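Local coordinates for sporulation inhibitor of replication protein SirA (Bacillus subtilis, PDB 4TPS) that inhibits initiation of DNA replication during sporulation, acting on the initiator DnaA and so preventing overinitiation and enforcing diploidy, at residues D84-I89 and T99-E104. Numbering follows the deposited sequence.
Sequences DYIYRI and TFMMKE
Buried Tyr87 and Phe100 are a hydrogen-bonded antiparallel pair whose side chains project to the same, inner face of the sheet, their CB atoms 4.3 Å apart. Phe100, with CG anti to the backbone N (chi1 175°), presents its ring edge to SD of Met102, which lies in the ring plane. The thioether chain of Met102 is extended beyond CG and brings CE to within 4.2 Å of Tyr87 CE1. Helix 64-75 packs on this face through Met67, His68 and Leu71, and Tyr87 OH is hydrogen-bonded to His68 and Lys72.

On the other face, Ile86 lies side by side with Thr99 and Met101. Its CD1 meets Met101 CE at 3.7 Å, the methionine bending at chi3 (102°), while its CG2 rests 3.9 Å from Thr99 CG2. An alanine in place of Ile86 would lose CG2 and the CG1-CD1 arm, and would probably loosen the packing of the Thr99 methyl and the Met101 tip on this partly exposed face.

Between the faces, the backbones of Tyr87 and Phe100 exchange two nearly straight hydrogen bonds, each 2.8 Å from N to O. A third, from Met102 N to Tyr85 O at 3.1 Å, extends the pairing to the loop residue Tyr85. With CG crowded between backbone N and carbonyl carbon (chi1 59°), Tyr85 places CB 3.2 Å from Met102 O, CG and CD1 also lying near this oxygen. At the polar edge Arg88 crosses Thr99 obliquely, its CD 3.3 Å from the threonine OG1; the guanidinium turns instead to His97, with NH2 adding a weak bond to Ile89 O.

Strands 86-90 and 96-103 thus form an antiparallel beta hairpin within the curved sheet of SirA, flanked by strands 79-83 and 106-113, with one face packed against helices.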
ATOM      1  N   ASP A  84      20.893   6.631 -14.885  1.00 18.25           N
ATOM      2  CA  ASP A  84      20.839   6.192 -13.490  1.00 18.31           C
ATOM      3  C   ASP A  84      19.654   5.239 -13.253  1.00 17.29           C
ATOM      4  O   ASP A  84      19.697   4.089 -13.650  1.00 18.59           O
ATOM      5  CB  ASP A  84      20.807   7.389 -12.552  1.00 20.85           C
ATOM      6  CG  ASP A  84      21.017   6.991 -11.069  1.00 21.01           C
ATOM      7  OD1 ASP A  84      21.389   5.838 -10.731  1.00 22.26           O
ATOM      8  OD2 ASP A  84      20.861   7.870 -10.257  1.00 29.52           O
ATOM      9  N   TYR A  85      18.578   5.732 -12.666  1.00 15.98           N
ATOM     10  CA  TYR A  85      17.407   4.884 -12.362  1.00 16.58           C
ATOM     11  C   TYR A  85      16.364   4.750 -13.452  1.00 14.63           C
ATOM     12  O   TYR A  85      15.313   4.126 -13.224  1.00 15.97           O
ATOM     13  CB  TYR A  85      16.764   5.318 -11.030  1.00 20.25           C
ATOM     14  CG  TYR A  85      16.308   6.734 -11.007  1.00 23.23           C
ATOM     15  CD1 TYR A  85      15.037   7.053 -11.408  1.00 31.54           C
ATOM     16  CD2 TYR A  85      17.162   7.775 -10.556  1.00 28.77           C
ATOM     17  CE1 TYR A  85      14.575   8.355 -11.380  1.00 39.10           C
ATOM     18  CE2 TYR A  85      16.724   9.086 -10.558  1.00 27.87           C
ATOM     19  CZ  TYR A  85      15.416   9.355 -10.966  1.00 38.74           C
ATOM     20  OH  TYR A  85      14.899  10.606 -10.971  1.00 36.65           O
ATOM     21  N   ILE A  86      16.629   5.361 -14.615  1.00 13.58           N
ATOM     22  CA  ILE A  86      15.757   5.338 -15.791  1.00 14.78           C
ATOM     23  C   ILE A  86      16.382   4.460 -16.849  1.00 12.99           C
ATOM     24  O   ILE A  86      17.587   4.604 -17.188  1.00 16.56           O
ATOM     25  CB  ILE A  86      15.549   6.756 -16.354  1.00 14.43           C
ATOM     26  CG1 ILE A  86      14.956   7.676 -15.307  1.00 18.34           C
ATOM     27  CG2 ILE A  86      14.694   6.731 -17.604  1.00 16.28           C
ATOM     28  CD1 ILE A  86      15.078   9.158 -15.608  1.00 24.48           C
ATOM     29  N   TYR A  87      15.571   3.533 -17.377  1.00 14.11           N
ATOM     30  CA  TYR A  87      15.905   2.723 -18.543  1.00 13.95           C
ATOM     31  C   TYR A  87      14.942   3.002 -19.645  1.00 14.98           C
ATOM     32  O   TYR A  87      13.771   3.090 -19.420  1.00 17.24           O
ATOM     33  CB  TYR A  87      15.914   1.229 -18.202  1.00 15.55           C
ATOM     34  CG  TYR A  87      17.086   0.778 -17.329  1.00 14.40           C
ATOM     35  CD1 TYR A  87      17.145   1.101 -15.992  1.00 16.11           C
ATOM     36  CD2 TYR A  87      18.126   0.020 -17.855  1.00 16.30           C
ATOM     37  CE1 TYR A  87      18.198   0.684 -15.219  1.00 17.17           C
ATOM     38  CE2 TYR A  87      19.178  -0.416 -17.078  1.00 17.78           C
ATOM     39  CZ  TYR A  87      19.217  -0.057 -15.763  1.00 19.05           C
ATOM     40  OH  TYR A  87      20.260  -0.493 -14.986  1.00 17.87           O
ATOM     41  N   ARG A  88      15.447   3.124 -20.857  1.00 15.25           N
ATOM     42  CA  ARG A  88      14.606   3.417 -22.005  1.00 15.78           C
ATOM     43  C   ARG A  88      14.958   2.418 -23.090  1.00 14.00           C
ATOM     44  O   ARG A  88      16.136   2.215 -23.384  1.00 14.54           O
ATOM     45  CB  ARG A  88      14.847   4.897 -22.472  1.00 17.42           C
ATOM     46  CG  ARG A  88      14.224   5.299 -23.801  1.00 25.75           C
ATOM     47  CD  ARG A  88      12.765   5.456 -23.738  1.00 22.51           C
ATOM     48  NE  ARG A  88      12.187   6.249 -24.835  1.00 19.72           N
ATOM     49  CZ  ARG A  88      12.024   5.877 -26.087  1.00 17.66           C
ATOM     50  NH1 ARG A  88      11.432   6.751 -26.862  1.00 18.77           N
ATOM     51  NH2 ARG A  88      12.412   4.670 -26.556  1.00 20.91           N
ATOM     52  N   ILE A  89      13.966   1.834 -23.710  1.00 14.67           N
ATOM     53  CA  ILE A  89      14.147   0.856 -24.746  1.00 14.46           C
ATOM     54  C   ILE A  89      13.343   1.164 -25.991  1.00 15.62           C
ATOM     55  O   ILE A  89      12.293   1.787 -25.937  1.00 16.54           O
ATOM     56  CB  ILE A  89      13.793  -0.578 -24.284  1.00 15.88           C
ATOM     57  CG1 ILE A  89      12.300  -0.725 -24.005  1.00 17.76           C
ATOM     58  CG2 ILE A  89      14.588  -0.938 -23.051  1.00 20.68           C
ATOM     59  CD1 ILE A  89      11.908  -2.114 -23.612  1.00 26.57           C
ATOM     60  N   THR A  99       9.714   3.285 -21.355  1.00 11.92           N
ATOM     61  CA  THR A  99      10.504   3.887 -20.301  1.00 11.02           C
ATOM     62  C   THR A  99      10.193   3.251 -18.990  1.00 12.54           C
ATOM     63  O   THR A  99       9.020   3.103 -18.675  1.00 12.60           O
ATOM     64  CB  THR A  99      10.212   5.429 -20.220  1.00 12.83           C
ATOM     65  OG1 THR A  99      10.311   6.020 -21.538  1.00 15.96           O
ATOM     66  CG2 THR A  99      11.173   6.140 -19.244  1.00 17.23           C
ATOM     67  N   PHE A 100      11.251   2.949 -18.231  1.00 12.92           N
ATOM     68  CA  PHE A 100      11.174   2.314 -16.878  1.00 11.47           C
ATOM     69  C   PHE A 100      11.884   3.229 -15.917  1.00 12.22           C
ATOM     70  O   PHE A 100      13.054   3.599 -16.155  1.00 13.81           O
ATOM     71  CB  PHE A 100      11.843   0.943 -16.962  1.00 14.83           C
ATOM     72  CG  PHE A 100      11.958   0.200 -15.637  1.00 14.67           C
ATOM     73  CD1 PHE A 100      13.010   0.470 -14.772  1.00 16.17           C
ATOM     74  CD2 PHE A 100      11.047  -0.788 -15.308  1.00 18.49           C
ATOM     75  CE1 PHE A 100      13.142  -0.245 -13.593  1.00 15.74           C
ATOM     76  CE2 PHE A 100      11.198  -1.477 -14.130  1.00 17.53           C
ATOM     77  CZ  PHE A 100      12.244  -1.192 -13.282  1.00 15.65           C
ATOM     78  N   MET A 101      11.208   3.638 -14.848  1.00 13.73           N
ATOM     79  CA  MET A 101      11.815   4.482 -13.825  1.00 14.51           C
ATOM     80  C   MET A 101      11.634   3.809 -12.451  1.00 14.58           C
ATOM     81  O   MET A 101      10.524   3.469 -12.074  1.00 18.38           O
ATOM     82  CB  MET A 101      11.087   5.836 -13.803  1.00 18.83           C
ATOM     83  CG  MET A 101      11.022   6.497 -15.181  1.00 30.87           C
ATOM     84  SD  MET A 101       9.991   7.967 -15.447  1.00 49.97           S
ATOM     85  CE  MET A 101      11.333   9.189 -15.422  1.00 43.71           C
ATOM     86  N   MET A 102      12.711   3.634 -11.700  1.00 14.66           N
ATOM     87  CA  MET A 102      12.593   3.071 -10.370  1.00 14.26           C
ATOM     88  C   MET A 102      13.067   4.028  -9.298  1.00 17.51           C
ATOM     89  O   MET A 102      14.189   4.507  -9.326  1.00 20.28           O
ATOM     90  CB  MET A 102      13.271   1.688 -10.299  1.00 20.48           C
ATOM     91  CG  MET A 102      14.711   1.644 -10.507  1.00 19.85           C
ATOM     92  SD  MET A 102      15.267  -0.079 -10.387  1.00 20.46           S
ATOM     93  CE  MET A 102      16.840   0.176 -11.227  1.00 22.86           C
ATOM     94  N   LYS A 103      12.216   4.232  -8.291  1.00 20.86           N
ATOM     95  CA  LYS A 103      12.533   5.138  -7.193  1.00 25.36           C
ATOM     96  C   LYS A 103      11.862   4.787  -5.924  1.00 34.95           C
ATOM     97  O   LYS A 103      10.626   4.809  -5.882  1.00 27.90           O
ATOM     98  CB  LYS A 103      12.150   6.595  -7.550  1.00 36.00           C
ATOM     99  CG  LYS A 103      12.818   7.656  -6.690  1.00 39.81           C
ATOM    100  CD  LYS A 103      12.352   9.031  -7.168  1.00 53.28           C
ATOM    101  CE  LYS A 103      12.756  10.144  -6.212  1.00 60.05           C
ATOM    102  NZ  LYS A 103      14.172  10.542  -6.405  1.00 62.26           N
ATOM    103  N   GLU A 104      12.645   4.665  -4.837  1.00 22.79           N
ATOM    104  CA  GLU A 104      12.067   4.391  -3.523  1.00 35.11           C
ATOM    105  C   GLU A 104      11.148   3.138  -3.511  1.00 23.12           C
ATOM    106  O   GLU A 104      11.669   1.985  -3.536  1.00 25.67           O
ATOM    107  CB  GLU A 104      11.481   5.701  -2.889  1.00 35.04           C
ATOM    108  CG  GLU A 104      12.647   6.579  -2.392  1.00 38.94           C
ATOM    109  CD  GLU A 104      12.380   8.063  -2.297  1.00 51.92           C
ATOM    110  OE1 GLU A 104      13.313   8.850  -2.591  1.00 70.73           O
ATOM    111  OE2 GLU A 104      11.266   8.430  -1.888  1.00 62.21           O
TER